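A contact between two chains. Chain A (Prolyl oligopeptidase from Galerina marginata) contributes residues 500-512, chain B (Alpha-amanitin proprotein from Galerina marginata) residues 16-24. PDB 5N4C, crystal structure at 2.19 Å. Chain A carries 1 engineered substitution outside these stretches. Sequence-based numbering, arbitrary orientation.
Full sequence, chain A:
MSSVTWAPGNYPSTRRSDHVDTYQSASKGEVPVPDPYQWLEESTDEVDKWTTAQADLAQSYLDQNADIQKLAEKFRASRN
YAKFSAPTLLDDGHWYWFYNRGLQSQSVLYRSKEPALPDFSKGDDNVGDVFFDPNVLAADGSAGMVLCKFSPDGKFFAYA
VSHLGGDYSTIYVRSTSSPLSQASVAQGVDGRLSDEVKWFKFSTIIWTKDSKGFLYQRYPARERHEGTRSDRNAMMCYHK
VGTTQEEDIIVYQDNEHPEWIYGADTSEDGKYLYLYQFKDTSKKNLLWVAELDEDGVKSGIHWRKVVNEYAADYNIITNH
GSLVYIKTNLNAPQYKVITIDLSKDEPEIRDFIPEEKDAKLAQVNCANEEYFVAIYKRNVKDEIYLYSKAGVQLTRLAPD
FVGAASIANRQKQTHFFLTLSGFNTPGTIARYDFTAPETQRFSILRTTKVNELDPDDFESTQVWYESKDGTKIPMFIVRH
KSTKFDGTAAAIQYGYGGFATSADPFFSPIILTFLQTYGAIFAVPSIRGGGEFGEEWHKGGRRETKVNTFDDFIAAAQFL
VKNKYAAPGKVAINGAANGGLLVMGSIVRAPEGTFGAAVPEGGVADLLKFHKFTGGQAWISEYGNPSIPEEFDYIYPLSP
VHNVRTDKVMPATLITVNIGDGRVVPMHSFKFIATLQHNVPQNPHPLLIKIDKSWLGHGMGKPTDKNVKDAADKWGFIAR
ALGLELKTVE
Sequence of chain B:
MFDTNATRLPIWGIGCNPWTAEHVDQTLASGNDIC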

ATOM      1  N   ALA A 500      10.068  -6.160   0.785  1.00 28.68           N
ATOM      2  CA  ALA A 500       9.407  -7.156   1.647  1.00 28.74           C
ATOM      3  C   ALA A 500       7.877  -7.048   1.704  1.00 28.94           C
ATOM      4  O   ALA A 500       7.269  -7.513   2.669  1.00 30.03           O
ATOM      5  N   THR A 501       7.267  -6.463   0.687  1.00 28.74           N
ATOM      6  CA  THR A 501       5.817  -6.398   0.587  1.00 29.12           C
ATOM      7  C   THR A 501       5.355  -7.722  -0.035  1.00 28.97           C
ATOM      8  O   THR A 501       5.896  -8.148  -1.053  1.00 28.84           O
ATOM      9  N   SER A 502       4.368  -8.369   0.566  1.00 29.24           N
ATOM     10  CA  SER A 502       3.812  -9.617   0.010  1.00 30.41           C
ATOM     11  C   SER A 502       2.694  -9.354  -0.967  1.00 28.19           C
ATOM     12  O   SER A 502       1.779  -8.580  -0.684  1.00 28.42           O
ATOM     13  N   ALA A 503       2.748 -10.017  -2.110  1.00 26.33           N
ATOM     14  CA  ALA A 503       1.665  -9.945  -3.106  1.00 26.30           C
ATOM     15  C   ALA A 503       0.524 -10.865  -2.705  1.00 25.12           C
ATOM     16  O   ALA A 503       0.340 -11.929  -3.295  1.00 24.50           O
ATOM     17  N   ASP A 504      -0.236 -10.433  -1.708  1.00 26.32           N
ATOM     18  CA  ASP A 504      -1.277 -11.258  -1.100  1.00 27.47           C
ATOM     19  C   ASP A 504      -2.528 -11.377  -1.965  1.00 26.26           C
ATOM     20  O   ASP A 504      -2.772 -10.511  -2.799  1.00 25.73           O
ATOM     21  N   PRO A 505      -3.338 -12.429  -1.734  1.00 25.64           N
ATOM     22  CA  PRO A 505      -4.682 -12.469  -2.299  1.00 25.63           C
ATOM     23  C   PRO A 505      -5.521 -11.236  -1.894  1.00 26.16           C
ATOM     24  O   PRO A 505      -5.313 -10.638  -0.821  1.00 25.74           O
ATOM     25  N   PHE A 506      -6.450 -10.869  -2.771  1.00 24.91           N
ATOM     26  CA  PHE A 506      -7.325  -9.726  -2.539  1.00 24.40           C
ATOM     27  C   PHE A 506      -8.537  -9.884  -3.442  1.00 23.59           C
ATOM     28  O   PHE A 506      -8.455 -10.581  -4.449  1.00 22.72           O
ATOM     29  N   PHE A 507      -9.655  -9.246  -3.085  1.00 24.14           N
ATOM     30  CA  PHE A 507     -10.845  -9.250  -3.948  1.00 23.90           C
ATOM     31  C   PHE A 507     -10.928  -8.014  -4.849  1.00 24.16           C
ATOM     32  O   PHE A 507     -10.871  -6.898  -4.352  1.00 24.67           O
ATOM     33  N   SER A 508     -11.076  -8.223  -6.162  1.00 23.63           N
ATOM     34  CA  SER A 508     -11.399  -7.157  -7.119  1.00 23.24           C
ATOM     35  C   SER A 508     -12.572  -7.550  -8.037  1.00 22.78           C
ATOM     36  O   SER A 508     -12.432  -8.474  -8.850  1.00 21.77           O
ATOM     37  N   PRO A 509     -13.700  -6.820  -7.949  1.00 23.23           N
ATOM     38  CA  PRO A 509     -14.829  -7.110  -8.864  1.00 23.96           C
ATOM     39  C   PRO A 509     -14.548  -6.755 -10.330  1.00 23.46           C
ATOM     40  O   PRO A 509     -15.128  -7.368 -11.232  1.00 23.24           O
ATOM     41  N   ILE A 510     -13.621  -5.828 -10.551  1.00 22.69           N
ATOM     42  CA  ILE A 510     -13.217  -5.433 -11.894  1.00 23.14           C
ATOM     43  C   ILE A 510     -12.453  -6.572 -12.580  1.00 22.40           C
ATOM     44  O   ILE A 510     -12.732  -6.892 -13.744  1.00 22.05           O
ATOM     45  N   ILE A 511     -11.477  -7.150 -11.882  1.00 21.28           N
ATOM     46  CA  ILE A 511     -10.687  -8.258 -12.438  1.00 21.29           C
ATOM     47  C   ILE A 511     -11.580  -9.451 -12.780  1.00 20.51           C
ATOM     48  O   ILE A 511     -11.516  -9.939 -13.895  1.00 19.74           O
ATOM     49  N   LEU A 512     -12.432  -9.880 -11.860  1.00 20.70           N
ATOM     50  CA  LEU A 512     -13.303 -11.049 -12.118  1.00 21.36           C
ATOM     51  C   LEU A 512     -14.277 -10.801 -13.288  1.00 21.73           C
ATOM     52  O   LEU A 512     -14.552 -11.704 -14.087  1.00 21.59           O
TER
ATOM     53  N   CYS B  16      -2.764  -0.637   4.736  1.00 81.08           N
ATOM     54  CA  CYS B  16      -3.191  -2.046   4.530  1.00 80.86           C
ATOM     55  C   CYS B  16      -2.759  -2.654   3.163  1.00 76.79           C
ATOM     56  O   CYS B  16      -3.527  -3.330   2.459  1.00 76.68           O
ATOM     57  N   ASN B  17      -1.495  -2.385   2.838  1.00 71.89           N
ATOM     58  CA  ASN B  17      -0.775  -3.000   1.702  1.00 68.98           C
ATOM     59  C   ASN B  17      -1.515  -2.949   0.349  1.00 68.10           C
ATOM     60  O   ASN B  17      -1.859  -3.995  -0.229  1.00 68.51           O
ATOM     61  N   PRO B  18      -1.759  -1.728  -0.175  1.00 66.83           N
ATOM     62  CA  PRO B  18      -2.428  -1.635  -1.494  1.00 66.60           C
ATOM     63  C   PRO B  18      -1.398  -1.558  -2.638  1.00 62.96           C
ATOM     64  O   PRO B  18      -1.049  -0.464  -3.105  1.00 60.29           O
ATOM     65  N   TRP B  19      -0.954  -2.737  -3.084  1.00 47.57           N
ATOM     66  CA  TRP B  19       0.167  -2.874  -4.031  1.00 47.41           C
ATOM     67  C   TRP B  19      -0.219  -2.785  -5.524  1.00 49.60           C
ATOM     68  O   TRP B  19       0.659  -2.905  -6.392  1.00 49.77           O
ATOM     69  N   THR B  20      -1.522  -2.578  -5.821  1.00 54.02           N
ATOM     70  CA  THR B  20      -2.054  -2.352  -7.191  1.00 58.65           C
ATOM     71  C   THR B  20      -3.151  -1.291  -7.238  1.00 60.08           C
ATOM     72  O   THR B  20      -3.684  -0.882  -6.200  1.00 59.43           O
ATOM     73  N   ALA B  21      -3.499  -0.872  -8.459  1.00 62.76           N
ATOM     74  CA  ALA B  21      -4.642   0.043  -8.685  1.00 62.93           C
ATOM     75  C   ALA B  21      -6.011  -0.565  -8.306  1.00 63.12           C
ATOM     76  O   ALA B  21      -6.882   0.142  -7.805  1.00 61.59           O
ATOM     77  N   GLU B  22      -6.197  -1.860  -8.567  1.00 64.01           N
ATOM     78  CA  GLU B  22      -7.424  -2.603  -8.172  1.00 67.30           C
ATOM     79  C   GLU B  22      -7.659  -2.849  -6.660  1.00 67.49           C
ATOM     80  O   GLU B  22      -8.731  -3.328  -6.270  1.00 71.06           O
ATOM     81  N   HIS B  23      -6.691  -2.487  -5.824  1.00 63.46           N
ATOM     82  CA  HIS B  23      -6.907  -2.393  -4.366  1.00 63.16           C
ATOM     83  C   HIS B  23      -7.801  -1.197  -3.954  1.00 65.03           C
ATOM     84  O   HIS B  23      -8.086  -1.061  -2.754  1.00 66.20           O
ATOM     85  N   VAL B  24      -8.221  -0.347  -4.909  1.00 66.65           N
ATOM     86  CA  VAL B  24      -9.108   0.824  -4.636  1.00 69.59           C
ATOM     87  C   VAL B  24     -10.076   0.678  -3.437  1.00 67.78           C
ATOM     88  O   VAL B  24     -10.180   1.622  -2.637  1.00 66.27           O
TER

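A contact between two chains can be organised by aromatic rings with a single hydrogen bond across it, and Phe A506 is the pivot of this example, meeting two aromatic residues of chain B in different ways. With chi1 in p and chi2 near -83°, its ring lies face-to-face with that of His B23, centroids 4.2 Å apart and planes inclined by 26°; CG of Phe A506 comes within 3.7 Å of NE2 of His B23. The CA-to-CB bond of His B23 points sideways, yet its m rotamer brings the imidazole nearer. Trp B19 meets the same phenyl group obliquely, its six-membered ring at 82° to it, with CE1 of Phe A506 3.7 Å from CZ2 of Trp B19.

Trp B19, also in p, points toward chain A and offers a face to Ala A503. The small methyl group can settle directly onto the indole: CB of Ala A503 lies 3.9 Å from the centroid of the six-membered ring of Trp B19, only 19° off its normal, a CH-pi contact.

The hydrogen bond across the stretches stands beside this apolar patch. Asn B17, in t, reaches out so that its ND2 donates to O of Ser A502 over 3.0 Å, with an N-H...O angle of 154°. Its OD1 is buried without a partner, so the amide is satisfied at one end; the residue is also poorly ordered.

At the other end, Glu B22 packs through its aliphatic portion. Its chi1 is m and chi2 p, placing CG 3.6 Å from OG of Ser A508 and 4.0 Å from CD1 of Ile A511, while its carboxylate oxygens find hydrogen bonds elsewhere in the structure. Ser A508, in t, is itself occupied as a helix N-cap: its OG accepts from N of Ile A511 at 3.2 Å.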

ATOM      1  CB  ALA A 500       9.986  -7.136   3.054  1.00 29.74           C
ATOM      2  CB  THR A 501       5.360  -5.209  -0.303  1.00 29.43           C
ATOM      3  OG1 THR A 501       6.132  -5.202  -1.476  1.00 33.09           O
ATOM      4  CG2 THR A 501       5.501  -3.886   0.463  1.00 29.50           C
ATOM      5  CB  SER A 502       3.258 -10.504   1.123  1.00 33.48           C
ATOM      6  OG  SER A 502       4.335 -10.994   1.892  1.00 38.14           O
ATOM      7  CB  ALA A 503       2.191 -10.283  -4.501  1.00 26.20           C
ATOM      8  CB  ASP A 504      -1.725 -10.670   0.244  1.00 29.98           C
ATOM      9  CG  ASP A 504      -0.652 -10.742   1.309  1.00 32.33           C
ATOM     10  OD1 ASP A 504       0.081 -11.739   1.320  1.00 33.92           O
ATOM     11  OD2 ASP A 504      -0.549  -9.817   2.149  1.00 33.57           O
ATOM     12  CB  PRO A 505      -5.301 -13.744  -1.694  1.00 26.59           C
ATOM     13  CG  PRO A 505      -4.122 -14.592  -1.296  1.00 26.19           C
ATOM     14  CD  PRO A 505      -3.065 -13.604  -0.885  1.00 25.87           C
ATOM     15  CB  PHE A 506      -6.563  -8.395  -2.816  1.00 24.09           C
ATOM     16  CG  PHE A 506      -6.148  -8.205  -4.264  1.00 23.15           C
ATOM     17  CD1 PHE A 506      -4.988  -8.782  -4.748  1.00 22.16           C
ATOM     18  CD2 PHE A 506      -6.905  -7.415  -5.129  1.00 23.18           C
ATOM     19  CE1 PHE A 506      -4.610  -8.625  -6.075  1.00 21.34           C
ATOM     20  CE2 PHE A 506      -6.521  -7.227  -6.449  1.00 22.54           C
ATOM     21  CZ  PHE A 506      -5.372  -7.856  -6.926  1.00 21.81           C
ATOM     22  CB  PHE A 507     -12.113  -9.323  -3.109  1.00 24.83           C
ATOM     23  CG  PHE A 507     -13.357  -9.486  -3.936  1.00 25.03           C
ATOM     24  CD1 PHE A 507     -13.686 -10.729  -4.486  1.00 24.86           C
ATOM     25  CD2 PHE A 507     -14.188  -8.391  -4.199  1.00 25.22           C
ATOM     26  CE1 PHE A 507     -14.835 -10.882  -5.254  1.00 25.18           C
ATOM     27  CE2 PHE A 507     -15.336  -8.542  -4.975  1.00 25.49           C
ATOM     28  CZ  PHE A 507     -15.655  -9.787  -5.505  1.00 25.43           C
ATOM     29  CB  SER A 508     -10.207  -6.838  -7.998  1.00 22.34           C
ATOM     30  OG  SER A 508     -10.595  -5.976  -9.062  1.00 22.27           O
ATOM     31  CB  PRO A 509     -15.971  -6.264  -8.296  1.00 24.99           C
ATOM     32  CG  PRO A 509     -15.295  -5.127  -7.618  1.00 24.83           C
ATOM     33  CD  PRO A 509     -13.977  -5.644  -7.101  1.00 24.11           C
ATOM     34  CB  ILE A 510     -12.297  -4.169 -11.851  1.00 23.77           C
ATOM     35  CG1 ILE A 510     -12.988  -2.981 -11.163  1.00 25.11           C
ATOM     36  CG2 ILE A 510     -11.743  -3.816 -13.230  1.00 23.59           C
ATOM     37  CD1 ILE A 510     -13.771  -2.074 -12.046  1.00 25.69           C
ATOM     38  CB  ILE A 511      -9.522  -8.683 -11.491  1.00 21.81           C
ATOM     39  CG1 ILE A 511      -8.462  -7.571 -11.485  1.00 22.26           C
ATOM     40  CG2 ILE A 511      -8.871 -10.002 -11.944  1.00 21.75           C
ATOM     41  CD1 ILE A 511      -7.475  -7.661 -10.347  1.00 23.30           C
ATOM     42  CB  LEU A 512     -14.096 -11.466 -10.857  1.00 21.79           C
ATOM     43  CG  LEU A 512     -13.312 -11.898  -9.620  1.00 21.48           C
ATOM     44  CD1 LEU A 512     -14.294 -12.340  -8.550  1.00 22.17           C
ATOM     45  CD2 LEU A 512     -12.327 -13.023  -9.938  1.00 21.09           C
TER
ATOM     46  CB  CYS B  16      -4.674  -2.302   4.865  1.00 84.91           C
ATOM     47  SG  CYS B  16      -4.911  -2.957   6.543  1.00 89.93           S
ATOM     48  CB  ASN B  17      -0.385  -4.463   2.075  1.00 69.68           C
ATOM     49  CG  ASN B  17       0.534  -5.114   1.070  1.00 67.99           C
ATOM     50  OD1 ASN B  17       1.208  -4.425   0.315  1.00 68.56           O
ATOM     51  ND2 ASN B  17       0.572  -6.445   1.061  1.00 66.74           N
ATOM     52  CB  PRO B  18      -3.291  -0.370  -1.364  1.00 68.31           C
ATOM     53  CG  PRO B  18      -2.702   0.399  -0.223  1.00 68.00           C
ATOM     54  CD  PRO B  18      -1.551  -0.373   0.384  1.00 65.98           C
ATOM     55  CB  TRP B  19       0.985  -4.155  -3.735  1.00 45.89           C
ATOM     56  CG  TRP B  19       0.217  -5.495  -3.747  1.00 44.54           C
ATOM     57  CD1 TRP B  19      -0.443  -6.087  -2.694  1.00 43.35           C
ATOM     58  CD2 TRP B  19       0.067  -6.384  -4.859  1.00 44.19           C
ATOM     59  NE1 TRP B  19      -1.011  -7.279  -3.098  1.00 43.77           N
ATOM     60  CE2 TRP B  19      -0.711  -7.488  -4.417  1.00 44.62           C
ATOM     61  CE3 TRP B  19       0.517  -6.361  -6.191  1.00 44.60           C
ATOM     62  CZ2 TRP B  19      -1.038  -8.561  -5.258  1.00 46.09           C
ATOM     63  CZ3 TRP B  19       0.179  -7.420  -7.034  1.00 46.16           C
ATOM     64  CH2 TRP B  19      -0.591  -8.509  -6.559  1.00 47.18           C
ATOM     65  CB  THR B  20      -2.550  -3.692  -7.838  1.00 62.61           C
ATOM     66  OG1 THR B  20      -1.615  -4.027  -8.865  1.00 69.56           O
ATOM     67  CG2 THR B  20      -3.947  -3.773  -8.304  1.00 62.25           C
ATOM     68  CB  ALA B  21      -4.653   0.521 -10.133  1.00 64.42           C
ATOM     69  CB  GLU B  22      -7.536  -3.922  -8.966  1.00 66.54           C
ATOM     70  CG  GLU B  22      -8.120  -3.759 -10.368  1.00 68.80           C
ATOM     71  CD  GLU B  22      -7.241  -2.987 -11.327  1.00 67.04           C
ATOM     72  OE1 GLU B  22      -6.011  -3.190 -11.281  1.00 63.29           O
ATOM     73  OE2 GLU B  22      -7.782  -2.195 -12.136  1.00 67.48           O
ATOM     74  CB  HIS B  23      -5.557  -2.322  -3.609  1.00 60.90           C
ATOM     75  CG  HIS B  23      -4.842  -3.638  -3.523  1.00 58.78           C
ATOM     76  ND1 HIS B  23      -4.186  -4.209  -4.595  1.00 58.19           N
ATOM     77  CD2 HIS B  23      -4.685  -4.499  -2.485  1.00 57.47           C
ATOM     78  CE1 HIS B  23      -3.659  -5.362  -4.223  1.00 57.37           C
ATOM     79  NE2 HIS B  23      -3.938  -5.557  -2.947  1.00 58.11           N
ATOM     80  CB  VAL B  24      -9.932   1.309  -5.893  1.00 73.22           C
ATOM     81  CG1 VAL B  24      -9.091   2.136  -6.850  1.00 73.77           C
ATOM     82  CG2 VAL B  24     -10.627   0.148  -6.596  1.00 73.74           C
TER